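Local coordinates for protein putative Xylose isomerase (Rhodospirillum rubrum, PDB 3QXB) that probably acts as an isomerase of the xylose isomerase-like TIM-barrel family, and binds iron or manganese ions, at residues A[22-27]-A[47-52]; A[63-68]-A[116-121]; A[100-105]-A[150-155]. All blocks are in the same frame, centred on the assembly; numbering follows the deposited sequence.

Contact 1 (A[22-27]-A[47-52]); sequences LGVNLC and LGLEYV
The first two parallel strands of the TIM barrel, 22-25 and 51-55, come together where Val24 N donates to Tyr51 O at 2.8 Å, the hydrogen bond bent to 151° at the hydrogen. One step further along, Val24 O faces the CA of Val52 at 3.4 Å in a CA-H...O contact. Before strand 51-55 begins, a water takes over the pairing: it donates to Leu22 O and accepts from Glu50 N at 2.7 Å. Leu22 O also lies at the edge of the Tyr51 ring, near its plane, 3.7 Å from CD2. Strand 22-25, helix 36-46 and strand 51-55 form a beta-alpha-beta unit, and Val24 and Val52 turn to the sheet face that this helix covers through Val43. Leu49 approaches from the loop leading into the second strand. With CG anti to its own carbonyl carbon (chi1 -68°), its two methyls fork along one side of the first strand: Leu49 CD1 reaches Val24 CB at 3.9 Å, the two side chains crossing at about a right angle, while Leu49 CD2 meets Leu22 CB at 4.0 Å. Replacing Leu49 by an alanine would probably open a gap beside Val24 and Leu22 and leave Val306 of helix 295-310 with less to pack on. Toward the C-terminal end of the strand pair, Val52 CG1 lies 3.8 Å from Leu26 CG, the branch point of that side chain.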
ATOM      1  N   LEU A  22       9.799 -11.178 -21.799  1.00 30.34           N
ATOM      2  CA  LEU A  22       9.196 -11.245 -20.497  1.00 29.27           C
ATOM      3  C   LEU A  22      10.159 -10.699 -19.466  1.00 28.42           C
ATOM      4  O   LEU A  22      11.384 -10.912 -19.563  1.00 29.02           O
ATOM      5  CB  LEU A  22       8.863 -12.689 -20.131  1.00 29.86           C
ATOM      6  CG  LEU A  22       7.850 -13.414 -20.999  1.00 32.24           C
ATOM      7  CD1 LEU A  22       7.835 -14.896 -20.581  1.00 32.66           C
ATOM      8  CD2 LEU A  22       6.467 -12.761 -20.900  1.00 29.86           C
ATOM      9  N   GLY A  23       9.590 -10.011 -18.475  1.00 25.76           N
ATOM     10  CA  GLY A  23      10.333  -9.559 -17.334  1.00 25.26           C
ATOM     11  C   GLY A  23       9.484  -9.724 -16.060  1.00 24.46           C
ATOM     12  O   GLY A  23       8.319 -10.137 -16.127  1.00 23.26           O
ATOM     13  N   VAL A  24      10.051  -9.420 -14.895  1.00 23.67           N
ATOM     14  CA  VAL A  24       9.252  -9.415 -13.672  1.00 22.38           C
ATOM     15  C   VAL A  24       9.395  -8.145 -12.838  1.00 22.10           C
ATOM     16  O   VAL A  24      10.482  -7.645 -12.635  1.00 22.93           O
ATOM     17  CB  VAL A  24       9.538 -10.710 -12.838  1.00 22.27           C
ATOM     18  CG1 VAL A  24      11.021 -10.788 -12.377  1.00 20.11           C
ATOM     19  CG2 VAL A  24       8.560 -10.819 -11.676  1.00 20.40           C
ATOM     20  N   ASN A  25       8.273  -7.616 -12.357  1.00 22.50           N
ATOM     21  CA  ASN A  25       8.283  -6.583 -11.352  1.00 22.05           C
ATOM     22  C   ASN A  25       8.351  -7.300  -9.996  1.00 21.67           C
ATOM     23  O   ASN A  25       7.626  -8.253  -9.721  1.00 21.54           O
ATOM     24  CB  ASN A  25       7.043  -5.684 -11.494  1.00 23.32           C
ATOM     25  CG  ASN A  25       6.935  -4.660 -10.402  1.00 20.51           C
ATOM     26  OD1 ASN A  25       6.855  -5.011  -9.251  1.00 25.33           O
ATOM     27  ND2 ASN A  25       6.961  -3.367 -10.760  1.00 21.25           N
ATOM     28  N   LEU A  26       9.234  -6.809  -9.146  1.00 21.39           N
ATOM     29  CA  LEU A  26       9.530  -7.438  -7.855  1.00 20.94           C
ATOM     30  C   LEU A  26       8.432  -7.299  -6.816  1.00 20.50           C
ATOM     31  O   LEU A  26       8.595  -7.792  -5.679  1.00 22.17           O
ATOM     32  CB  LEU A  26      10.870  -6.907  -7.329  1.00 19.53           C
ATOM     33  CG  LEU A  26      12.058  -7.275  -8.227  1.00 19.98           C
ATOM     34  CD1 LEU A  26      13.349  -6.736  -7.663  1.00 19.47           C
ATOM     35  CD2 LEU A  26      12.157  -8.773  -8.424  1.00 20.26           C
ATOM     36  N   CYS A  27       7.298  -6.690  -7.176  1.00 20.66           N
ATOM     37  CA  CYS A  27       6.134  -6.600  -6.248  1.00 21.71           C
ATOM     38  C   CYS A  27       5.738  -7.944  -5.618  1.00 21.74           C
ATOM     39  O   CYS A  27       5.267  -7.993  -4.484  1.00 21.84           O
ATOM     40  CB  CYS A  27       4.910  -6.011  -6.946  1.00 22.96           C
ATOM     41  SG  CYS A  27       4.405  -6.948  -8.377  1.00 27.01           S
ATOM     42  N   LEU A  47      12.440 -18.457 -11.376  1.00 27.52           N
ATOM     43  CA  LEU A  47      11.599 -17.925 -12.447  1.00 26.47           C
ATOM     44  C   LEU A  47      12.259 -18.016 -13.822  1.00 27.45           C
ATOM     45  O   LEU A  47      11.553 -17.941 -14.812  1.00 26.94           O
ATOM     46  CB  LEU A  47      11.221 -16.476 -12.205  1.00 25.67           C
ATOM     47  CG  LEU A  47      10.638 -16.175 -10.825  1.00 23.20           C
ATOM     48  CD1 LEU A  47      10.265 -14.703 -10.795  1.00 23.01           C
ATOM     49  CD2 LEU A  47       9.480 -17.081 -10.537  1.00 21.71           C
ATOM     50  N   GLY A  48      13.583 -18.172 -13.882  1.00 27.44           N
ATOM     51  CA  GLY A  48      14.282 -18.307 -15.186  1.00 28.84           C
ATOM     52  C   GLY A  48      14.134 -17.049 -16.043  1.00 28.92           C
ATOM     53  O   GLY A  48      13.953 -17.132 -17.223  1.00 28.07           O
ATOM     54  N   LEU A  49      14.209 -15.866 -15.424  1.00 28.67           N
ATOM     55  CA  LEU A  49      14.037 -14.589 -16.154  1.00 29.17           C
ATOM     56  C   LEU A  49      15.286 -13.712 -16.040  1.00 29.59           C
ATOM     57  O   LEU A  49      16.173 -13.938 -15.217  1.00 29.65           O
ATOM     58  CB  LEU A  49      12.816 -13.831 -15.602  1.00 28.70           C
ATOM     59  CG  LEU A  49      11.475 -14.501 -15.895  1.00 29.31           C
ATOM     60  CD1 LEU A  49      10.353 -13.813 -15.131  1.00 24.65           C
ATOM     61  CD2 LEU A  49      11.210 -14.448 -17.390  1.00 28.38           C
ATOM     62  N   GLU A  50      15.341 -12.708 -16.884  1.00 29.62           N
ATOM     63  CA  GLU A  50      16.529 -11.861 -16.997  1.00 30.20           C
ATOM     64  C   GLU A  50      16.201 -10.381 -16.785  1.00 27.85           C
ATOM     65  O   GLU A  50      16.934  -9.644 -16.095  1.00 30.19           O
ATOM     66  CB  GLU A  50      17.098 -12.128 -18.394  1.00 31.52           C
ATOM     67  CG  GLU A  50      18.275 -11.324 -18.726  1.00 35.42           C
ATOM     68  CD  GLU A  50      18.803 -11.627 -20.118  1.00 40.28           C
ATOM     69  OE1 GLU A  50      18.302 -12.588 -20.780  1.00 42.10           O
ATOM     70  OE2 GLU A  50      19.716 -10.878 -20.503  1.00 42.07           O
ATOM     71  N   TYR A  51      15.040  -9.967 -17.266  1.00 26.38           N
ATOM     72  CA  TYR A  51      14.595  -8.576 -17.153  1.00 24.46           C
ATOM     73  C   TYR A  51      13.715  -8.302 -15.923  1.00 23.52           C
ATOM     74  O   TYR A  51      12.697  -8.961 -15.677  1.00 23.70           O
ATOM     75  CB  TYR A  51      13.944  -8.144 -18.443  1.00 25.04           C
ATOM     76  CG  TYR A  51      14.869  -8.424 -19.620  1.00 24.91           C
ATOM     77  CD1 TYR A  51      15.989  -7.644 -19.853  1.00 23.95           C
ATOM     78  CD2 TYR A  51      14.647  -9.501 -20.468  1.00 29.40           C
ATOM     79  CE1 TYR A  51      16.865  -7.912 -20.941  1.00 29.04           C
ATOM     80  CE2 TYR A  51      15.509  -9.773 -21.541  1.00 30.61           C
ATOM     81  CZ  TYR A  51      16.612  -8.970 -21.766  1.00 30.42           C
ATOM     82  OH  TYR A  51      17.448  -9.241 -22.834  1.00 35.47           O
ATOM     83  N   VAL A  52      14.133  -7.300 -15.164  1.00 21.18           N
ATOM     84  CA  VAL A  52      13.557  -7.021 -13.886  1.00 21.02           C
ATOM     85  C   VAL A  52      13.136  -5.551 -13.763  1.00 20.15           C
ATOM     86  O   VAL A  52      13.836  -4.663 -14.240  1.00 21.67           O
ATOM     87  CB  VAL A  52      14.591  -7.319 -12.815  1.00 20.49           C
ATOM     88  CG1 VAL A  52      14.076  -6.913 -11.451  1.00 18.47           C
ATOM     89  CG2 VAL A  52      15.048  -8.814 -12.858  1.00 18.73           C
TER
HETATM   90  O   HOH W   1      13.442 -12.172 -18.728  1.00 37.44           O

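Contact 2 (A[63-68]-A[116-121]); sequences WPDIER and LKRAID
Arg118 reaches from helix 106-125 to the start of helix 65-81, and its side chain meets the other segment from its root onward. Arg118 CB lies 3.9 Å from Arg68 NH1. The chain then bends at chi3 (68°), and NE donates to the carbonyl of Pro61, which also accepts from Arg68 NH1. NH1 of Arg118 gives a hydrogen bond to a water that in turn donates to Asp65 OD1. Two acceptors share the other nitrogen. Arg118 NH2 donates to Trp63 O at 2.8 Å; the oxygen sits in the guanidinium plane, although the nitrogen stands above the plane of that carbonyl. Arg118 NH2 also forms a salt bridge with Asp65 OD1 at 2.6 Å, where the hydrogen bond is weak, with only 126° at the hydrogen; the two planes are turned 45° apart. Over one face of the Arg118 guanidinium lies Arg68 NH1, 3.4 Å from Arg118 NH2. This approach of like charges is probably eased by Asp65, whose OD1 also makes a long ion pair with Arg68. A second water accepts from Arg68 NH1 and donates to Asp121 OD2, which receives Lys117 NZ on its syn lone pair; Asp121 OD1 is hydrogen-bonded to Tyr166 OH. Asp65, Arg68 and Arg118 thus make an interhelical salt-bridge network, tying two outer helices of the TIM barrel together beside Trp63, which packs on Trp62 of the second subunit.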
ATOM      1  N   TRP A  63      13.033   7.103   2.569  1.00 18.79           N
ATOM      2  CA  TRP A  63      14.033   6.729   3.592  1.00 19.65           C
ATOM      3  C   TRP A  63      15.280   7.622   3.508  1.00 19.84           C
ATOM      4  O   TRP A  63      15.616   8.071   2.427  1.00 19.50           O
ATOM      5  CB  TRP A  63      14.448   5.280   3.424  1.00 18.87           C
ATOM      6  CG  TRP A  63      13.426   4.268   3.813  1.00 20.70           C
ATOM      7  CD1 TRP A  63      12.228   4.474   4.479  1.00 20.53           C
ATOM      8  CD2 TRP A  63      13.516   2.866   3.581  1.00 16.89           C
ATOM      9  NE1 TRP A  63      11.576   3.274   4.637  1.00 17.16           N
ATOM     10  CE2 TRP A  63      12.360   2.275   4.123  1.00 19.68           C
ATOM     11  CE3 TRP A  63      14.483   2.042   2.991  1.00 17.35           C
ATOM     12  CZ2 TRP A  63      12.144   0.890   4.079  1.00 18.11           C
ATOM     13  CZ3 TRP A  63      14.271   0.681   2.961  1.00 18.98           C
ATOM     14  CH2 TRP A  63      13.091   0.122   3.446  1.00 20.31           C
ATOM     15  N   PRO A  64      15.980   7.856   4.624  1.00 21.63           N
ATOM     16  CA  PRO A  64      17.208   8.638   4.552  1.00 22.31           C
ATOM     17  C   PRO A  64      18.177   8.034   3.554  1.00 22.39           C
ATOM     18  O   PRO A  64      18.272   6.797   3.429  1.00 20.54           O
ATOM     19  CB  PRO A  64      17.754   8.620   5.991  1.00 23.35           C
ATOM     20  CG  PRO A  64      16.595   8.337   6.828  1.00 24.82           C
ATOM     21  CD  PRO A  64      15.595   7.569   6.019  1.00 22.87           C
ATOM     22  N   ASP A  65      18.805   8.927   2.798  1.00 22.70           N
ATOM     23  CA  ASP A  65      19.588   8.577   1.627  1.00 24.55           C
ATOM     24  C   ASP A  65      20.606   7.479   1.904  1.00 23.60           C
ATOM     25  O   ASP A  65      20.750   6.558   1.117  1.00 24.29           O
ATOM     26  CB  ASP A  65      20.382   9.800   1.122  1.00 26.68           C
ATOM     27  CG  ASP A  65      19.499  10.905   0.614  1.00 32.50           C
ATOM     28  OD1 ASP A  65      18.296  10.915   0.963  1.00 42.90           O
ATOM     29  OD2 ASP A  65      19.997  11.788  -0.105  1.00 41.30           O
ATOM     30  N   ILE A  66      21.327   7.601   3.001  1.00 24.04           N
ATOM     31  CA  ILE A  66      22.473   6.725   3.252  1.00 25.00           C
ATOM     32  C   ILE A  66      22.005   5.287   3.424  1.00 23.64           C
ATOM     33  O   ILE A  66      22.489   4.388   2.731  1.00 22.19           O
ATOM     34  CB  ILE A  66      23.316   7.164   4.480  1.00 25.52           C
ATOM     35  CG1 ILE A  66      24.054   8.483   4.174  1.00 28.13           C
ATOM     36  CG2 ILE A  66      24.353   6.071   4.849  1.00 27.37           C
ATOM     37  CD1 ILE A  66      24.864   9.057   5.394  1.00 28.83           C
ATOM     38  N   GLU A  67      21.077   5.059   4.348  1.00 23.11           N
ATOM     39  CA  GLU A  67      20.562   3.700   4.563  1.00 22.13           C
ATOM     40  C   GLU A  67      19.772   3.209   3.354  1.00 20.43           C
ATOM     41  O   GLU A  67      19.899   2.057   2.936  1.00 19.86           O
ATOM     42  CB  GLU A  67      19.704   3.630   5.830  1.00 23.60           C
ATOM     43  CG  GLU A  67      20.473   3.969   7.110  1.00 27.09           C
ATOM     44  CD  GLU A  67      20.430   5.474   7.441  1.00 33.67           C
ATOM     45  OE1 GLU A  67      20.315   6.335   6.515  1.00 29.50           O
ATOM     46  OE2 GLU A  67      20.504   5.792   8.645  1.00 41.39           O
ATOM     47  N   ARG A  68      18.975   4.100   2.779  1.00 18.14           N
ATOM     48  CA  ARG A  68      18.176   3.776   1.623  1.00 18.87           C
ATOM     49  C   ARG A  68      19.089   3.312   0.501  1.00 18.05           C
ATOM     50  O   ARG A  68      18.837   2.265  -0.047  1.00 19.89           O
ATOM     51  CB  ARG A  68      17.353   4.970   1.125  1.00 17.36           C
ATOM     52  CG  ARG A  68      16.502   4.663  -0.101  1.00 17.63           C
ATOM     53  CD  ARG A  68      16.053   5.912  -0.783  1.00 17.69           C
ATOM     54  NE  ARG A  68      17.163   6.613  -1.385  1.00 17.47           N
ATOM     55  CZ  ARG A  68      17.215   7.916  -1.675  1.00 21.42           C
ATOM     56  NH1 ARG A  68      16.198   8.715  -1.428  1.00 21.04           N
ATOM     57  NH2 ARG A  68      18.298   8.405  -2.268  1.00 21.96           N
ATOM     58  N   LEU A 116       9.208  11.681  -6.278  1.00 16.92           N
ATOM     59  CA  LEU A 116       9.856  11.248  -7.501  1.00 16.95           C
ATOM     60  C   LEU A 116      11.329  11.679  -7.631  1.00 16.31           C
ATOM     61  O   LEU A 116      12.156  10.908  -8.150  1.00 16.81           O
ATOM     62  CB  LEU A 116       9.034  11.715  -8.708  1.00 16.74           C
ATOM     63  CG  LEU A 116       9.413  11.257 -10.119  1.00 15.41           C
ATOM     64  CD1 LEU A 116       9.747   9.767 -10.193  1.00 14.07           C
ATOM     65  CD2 LEU A 116       8.303  11.636 -11.075  1.00 15.77           C
ATOM     66  N   LYS A 117      11.646  12.904  -7.200  1.00 16.78           N
ATOM     67  CA  LYS A 117      13.022  13.369  -7.108  1.00 16.72           C
ATOM     68  C   LYS A 117      13.865  12.391  -6.290  1.00 16.81           C
ATOM     69  O   LYS A 117      14.952  11.997  -6.713  1.00 16.66           O
ATOM     70  CB  LYS A 117      13.093  14.762  -6.506  1.00 17.70           C
ATOM     71  CG  LYS A 117      14.492  15.368  -6.325  1.00 16.67           C
ATOM     72  CD  LYS A 117      15.165  14.896  -5.037  1.00 16.73           C
ATOM     73  CE  LYS A 117      16.386  15.726  -4.718  1.00 19.03           C
ATOM     74  NZ  LYS A 117      17.171  15.136  -3.625  1.00 17.12           N
ATOM     75  N   ARG A 118      13.348  11.966  -5.152  1.00 18.06           N
ATOM     76  CA  ARG A 118      14.066  11.013  -4.310  1.00 17.75           C
ATOM     77  C   ARG A 118      14.161   9.640  -4.962  1.00 17.26           C
ATOM     78  O   ARG A 118      15.208   8.978  -4.865  1.00 17.68           O
ATOM     79  CB  ARG A 118      13.418  10.954  -2.926  1.00 17.72           C
ATOM     80  CG  ARG A 118      13.631  12.248  -2.140  1.00 16.12           C
ATOM     81  CD  ARG A 118      13.102  12.202  -0.696  1.00 18.98           C
ATOM     82  NE  ARG A 118      13.911  11.283   0.101  1.00 19.47           N
ATOM     83  CZ  ARG A 118      15.074  11.582   0.677  1.00 20.09           C
ATOM     84  NH1 ARG A 118      15.586  12.812   0.600  1.00 21.01           N
ATOM     85  NH2 ARG A 118      15.715  10.656   1.380  1.00 18.26           N
ATOM     86  N   ALA A 119      13.086   9.209  -5.623  1.00 16.50           N
ATOM     87  CA  ALA A 119      13.134   7.963  -6.410  1.00 16.85           C
ATOM     88  C   ALA A 119      14.174   8.025  -7.526  1.00 17.65           C
ATOM     89  O   ALA A 119      14.873   7.043  -7.794  1.00 18.25           O
ATOM     90  CB  ALA A 119      11.743   7.630  -7.003  1.00 15.54           C
ATOM     91  N   ILE A 120      14.271   9.161  -8.199  1.00 18.27           N
ATOM     92  CA  ILE A 120      15.326   9.362  -9.179  1.00 17.21           C
ATOM     93  C   ILE A 120      16.723   9.254  -8.509  1.00 18.28           C
ATOM     94  O   ILE A 120      17.616   8.604  -9.042  1.00 19.15           O
ATOM     95  CB  ILE A 120      15.168  10.742  -9.855  1.00 17.35           C
ATOM     96  CG1 ILE A 120      13.934  10.720 -10.764  1.00 18.32           C
ATOM     97  CG2 ILE A 120      16.465  11.162 -10.557  1.00 15.75           C
ATOM     98  CD1 ILE A 120      13.414  12.106 -11.234  1.00 15.37           C
ATOM     99  N   ASP A 121      16.912   9.881  -7.350  1.00 18.80           N
ATOM    100  CA  ASP A 121      18.205   9.712  -6.599  1.00 18.55           C
ATOM    101  C   ASP A 121      18.539   8.241  -6.331  1.00 17.57           C
ATOM    102  O   ASP A 121      19.642   7.723  -6.642  1.00 16.89           O
ATOM    103  CB  ASP A 121      18.194  10.481  -5.297  1.00 18.98           C
ATOM    104  CG  ASP A 121      18.209  11.968  -5.484  1.00 20.60           C
ATOM    105  OD1 ASP A 121      18.606  12.490  -6.554  1.00 19.38           O
ATOM    106  OD2 ASP A 121      17.795  12.639  -4.549  1.00 17.32           O
TER
HETATM  107  O   HOH W   2      17.301  11.199  -2.157  1.00 16.48           O
HETATM  108  O   HOH W   3      17.942  13.986   1.826  1.00 32.51           O

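Contact 3 (A[100-105]-A[150-155]); sequences HFLAPT and EEIYAI
The carbonyl O of Phe101 accepts a hydrogen bond from Gln109 NE2 of helix 106-125, which also gives a weak one to Ile152 O and so joins the two segments; Phe101 O lies 3.8 Å from Ile152 CG2. That methyl carries the contact. Ile152 CG2 points into the curve of the 100-105 backbone, coming 3.5 Å from Leu102 O and 3.9 Å from Ala103 O, so three successive carbonyl oxygens line its loop-facing side. The first torsion of Ile152 puts it there: CG2 stands anti to the backbone N, while CG1 lies beside that N (chi1 -64°) and carries CD1 to within 4.1 Å of Ala103 O. The curve that receives Ile152 comes from a type I turn from His100 to Ala103, closed by a hydrogen bond of 3.1 Å from Ala103 N to His100 O.

The Leu102 side chain crosses that of Ile152 at a slant. Leu102 CD2 lies 4.2 Å from Ile152 CG2, and Leu102 CD2 is also 4.3 Å from Tyr153 CA, touching the helix backbone one residue on. Tyr153 carries its ring elsewhere: its OH bonds to Asp199 OD2, its ring meets Phe186 edge-to-face, and an acetate, probably from the crystallisation liquor, lies about 3 Å from its side chain. Between the two segments the packing is therefore mainly apolar side chain against backbone, and it is buried.

The 100-105 loop connects helix 93-96 to helix 106-125, where Thr105 stands at the N-cap, its OG1 accepting from Leu108 N. Here the loop lies against helix 146-170: Phe101 packs on Trp160 and Leu163 of that helix and on Leu116 of helix 106-125. Ile152 and Pro104 both touch Asp142 of helix 140-143, and Pro104 also packs on Leu34 of the second subunit.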
ATOM      1  N   HIS A 100       0.035  12.723  -4.845  1.00 20.26           N
ATOM      2  CA  HIS A 100       1.159  13.266  -5.580  1.00 20.11           C
ATOM      3  C   HIS A 100       0.799  14.469  -6.477  1.00 19.91           C
ATOM      4  O   HIS A 100       0.263  15.478  -5.974  1.00 21.41           O
ATOM      5  CB  HIS A 100       1.876  12.128  -6.332  1.00 19.22           C
ATOM      6  CG  HIS A 100       2.376  11.041  -5.423  1.00 21.96           C
ATOM      7  ND1 HIS A 100       3.230  11.289  -4.366  1.00 22.19           N
ATOM      8  CD2 HIS A 100       2.131   9.705  -5.408  1.00 22.85           C
ATOM      9  CE1 HIS A 100       3.483  10.147  -3.741  1.00 24.19           C
ATOM     10  NE2 HIS A 100       2.832   9.175  -4.355  1.00 22.65           N
ATOM     11  N   PHE A 101       1.098  14.348  -7.770  1.00 19.31           N
ATOM     12  CA  PHE A 101       1.085  15.470  -8.689  1.00 19.74           C
ATOM     13  C   PHE A 101      -0.276  16.073  -8.964  1.00 19.43           C
ATOM     14  O   PHE A 101      -0.365  17.235  -9.399  1.00 19.36           O
ATOM     15  CB  PHE A 101       1.777  15.103 -10.007  1.00 20.25           C
ATOM     16  CG  PHE A 101       3.224  14.733  -9.835  1.00 19.92           C
ATOM     17  CD1 PHE A 101       4.192  15.749  -9.749  1.00 19.71           C
ATOM     18  CD2 PHE A 101       3.618  13.384  -9.688  1.00 18.65           C
ATOM     19  CE1 PHE A 101       5.523  15.435  -9.588  1.00 18.11           C
ATOM     20  CE2 PHE A 101       4.940  13.049  -9.501  1.00 18.15           C
ATOM     21  CZ  PHE A 101       5.907  14.070  -9.457  1.00 16.54           C
ATOM     22  N   LEU A 102      -1.337  15.331  -8.685  1.00 19.76           N
ATOM     23  CA  LEU A 102      -2.705  15.884  -8.883  1.00 20.47           C
ATOM     24  C   LEU A 102      -3.429  16.237  -7.560  1.00 21.40           C
ATOM     25  O   LEU A 102      -4.628  16.568  -7.544  1.00 21.58           O
ATOM     26  CB  LEU A 102      -3.524  14.951  -9.761  1.00 21.16           C
ATOM     27  CG  LEU A 102      -2.901  14.618 -11.123  1.00 20.41           C
ATOM     28  CD1 LEU A 102      -3.812  13.695 -11.943  1.00 23.88           C
ATOM     29  CD2 LEU A 102      -2.568  15.839 -11.967  1.00 19.85           C
ATOM     30  N   ALA A 103      -2.670  16.236  -6.462  1.00 21.32           N
ATOM     31  CA  ALA A 103      -3.208  16.517  -5.139  1.00 21.59           C
ATOM     32  C   ALA A 103      -3.847  17.924  -5.034  1.00 22.33           C
ATOM     33  O   ALA A 103      -3.544  18.818  -5.811  1.00 22.80           O
ATOM     34  CB  ALA A 103      -2.078  16.336  -4.062  1.00 20.41           C
ATOM     35  N   PRO A 104      -4.724  18.128  -4.047  1.00 23.42           N
ATOM     36  CA  PRO A 104      -5.516  19.355  -4.032  1.00 23.70           C
ATOM     37  C   PRO A 104      -4.834  20.609  -3.435  1.00 23.32           C
ATOM     38  O   PRO A 104      -5.409  21.673  -3.502  1.00 23.60           O
ATOM     39  CB  PRO A 104      -6.751  18.956  -3.214  1.00 24.98           C
ATOM     40  CG  PRO A 104      -6.200  17.884  -2.251  1.00 25.00           C
ATOM     41  CD  PRO A 104      -5.265  17.106  -3.151  1.00 23.78           C
ATOM     42  N   THR A 105      -3.627  20.502  -2.879  1.00 22.31           N
ATOM     43  CA  THR A 105      -2.860  21.688  -2.476  1.00 22.35           C
ATOM     44  C   THR A 105      -1.507  21.644  -3.143  1.00 22.79           C
ATOM     45  O   THR A 105      -0.999  20.540  -3.490  1.00 21.29           O
ATOM     46  CB  THR A 105      -2.635  21.783  -0.967  1.00 24.14           C
ATOM     47  OG1 THR A 105      -1.678  20.785  -0.574  1.00 19.12           O
ATOM     48  CG2 THR A 105      -4.000  21.629  -0.150  1.00 22.53           C
ATOM     49  N   GLU A 150      -7.719  21.216 -14.601  1.00 27.69           N
ATOM     50  CA  GLU A 150      -6.818  21.870 -15.539  1.00 28.25           C
ATOM     51  C   GLU A 150      -5.735  22.663 -14.863  1.00 27.00           C
ATOM     52  O   GLU A 150      -4.592  22.607 -15.273  1.00 26.21           O
ATOM     53  CB  GLU A 150      -7.585  22.783 -16.508  1.00 30.28           C
ATOM     54  CG  GLU A 150      -7.707  22.128 -17.848  1.00 34.06           C
ATOM     55  CD  GLU A 150      -6.327  21.870 -18.491  1.00 36.72           C
ATOM     56  OE1 GLU A 150      -5.294  22.591 -18.247  1.00 40.19           O
ATOM     57  OE2 GLU A 150      -6.271  20.864 -19.211  1.00 41.68           O
ATOM     58  N   GLU A 151      -6.115  23.405 -13.834  1.00 27.33           N
ATOM     59  CA  GLU A 151      -5.157  24.163 -13.041  1.00 26.89           C
ATOM     60  C   GLU A 151      -4.079  23.229 -12.439  1.00 23.93           C
ATOM     61  O   GLU A 151      -2.876  23.523 -12.508  1.00 21.64           O
ATOM     62  CB  GLU A 151      -5.909  24.921 -11.934  1.00 27.56           C
ATOM     63  CG  GLU A 151      -5.046  25.798 -11.062  1.00 30.38           C
ATOM     64  CD  GLU A 151      -5.794  26.372  -9.864  1.00 34.77           C
ATOM     65  OE1 GLU A 151      -6.994  26.086  -9.698  1.00 36.59           O
ATOM     66  OE2 GLU A 151      -5.154  27.117  -9.091  1.00 39.69           O
ATOM     67  N   ILE A 152      -4.527  22.106 -11.897  1.00 22.94           N
ATOM     68  CA  ILE A 152      -3.653  21.173 -11.166  1.00 22.58           C
ATOM     69  C   ILE A 152      -2.739  20.453 -12.139  1.00 21.96           C
ATOM     70  O   ILE A 152      -1.521  20.301 -11.901  1.00 21.34           O
ATOM     71  CB  ILE A 152      -4.495  20.219 -10.292  1.00 22.59           C
ATOM     72  CG1 ILE A 152      -5.218  21.026  -9.214  1.00 22.66           C
ATOM     73  CG2 ILE A 152      -3.659  19.143  -9.653  1.00 19.03           C
ATOM     74  CD1 ILE A 152      -6.268  20.199  -8.473  1.00 24.25           C
ATOM     75  N   TYR A 153      -3.315  20.072 -13.271  1.00 22.27           N
ATOM     76  CA  TYR A 153      -2.574  19.420 -14.314  1.00 22.19           C
ATOM     77  C   TYR A 153      -1.469  20.319 -14.896  1.00 21.36           C
ATOM     78  O   TYR A 153      -0.364  19.840 -15.161  1.00 20.67           O
ATOM     79  CB  TYR A 153      -3.525  18.936 -15.422  1.00 23.19           C
ATOM     80  CG  TYR A 153      -2.769  18.407 -16.597  1.00 24.42           C
ATOM     81  CD1 TYR A 153      -1.949  17.296 -16.472  1.00 25.80           C
ATOM     82  CD2 TYR A 153      -2.822  19.040 -17.800  1.00 26.32           C
ATOM     83  CE1 TYR A 153      -1.207  16.825 -17.550  1.00 25.99           C
ATOM     84  CE2 TYR A 153      -2.084  18.588 -18.886  1.00 27.82           C
ATOM     85  CZ  TYR A 153      -1.277  17.483 -18.750  1.00 27.72           C
ATOM     86  OH  TYR A 153      -0.591  17.062 -19.855  1.00 31.04           O
ATOM     87  N   ALA A 154      -1.717  21.624 -15.068  1.00 21.79           N
ATOM     88  CA  ALA A 154      -0.700  22.458 -15.687  1.00 21.07           C
ATOM     89  C   ALA A 154       0.548  22.523 -14.772  1.00 21.16           C
ATOM     90  O   ALA A 154       1.691  22.515 -15.233  1.00 19.50           O
ATOM     91  CB  ALA A 154      -1.241  23.870 -15.987  1.00 21.50           C
ATOM     92  N   ILE A 155       0.301  22.525 -13.471  1.00 21.09           N
ATOM     93  CA  ILE A 155       1.381  22.506 -12.502  1.00 21.40           C
ATOM     94  C   ILE A 155       2.093  21.161 -12.557  1.00 20.66           C
ATOM     95  O   ILE A 155       3.316  21.107 -12.539  1.00 21.17           O
ATOM     96  CB  ILE A 155       0.850  22.834 -11.116  1.00 21.06           C
ATOM     97  CG1 ILE A 155       0.479  24.330 -11.075  1.00 24.59           C
ATOM     98  CG2 ILE A 155       1.881  22.429 -10.012  1.00 20.83           C
ATOM     99  CD1 ILE A 155      -0.589  24.699 -10.047  1.00 27.41           C
TER

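Contact 1 belongs to the barrel wall, while contacts 2 and 3 lie farther out, among the surrounding helices. Contact 1 closes before the others open, and its centre is about 23 Å from that of contact 2 and 34 Å from that of contact 3, on the opposite side of the chain's centre. Contacts 2 and 3 alternate along the sequence and touch, Leu116 CD2 packing on Phe101 CZ at 3.8 Å; both meet the second subunit. From contact 1, the Val24 side chain is about 12 Å from the bound iron and manganese ions and about 8 Å from the side chain of metal-binding Glu286. In contact 3, the Phe101 side chain is about 11 Å from that of metal-binding Glu178.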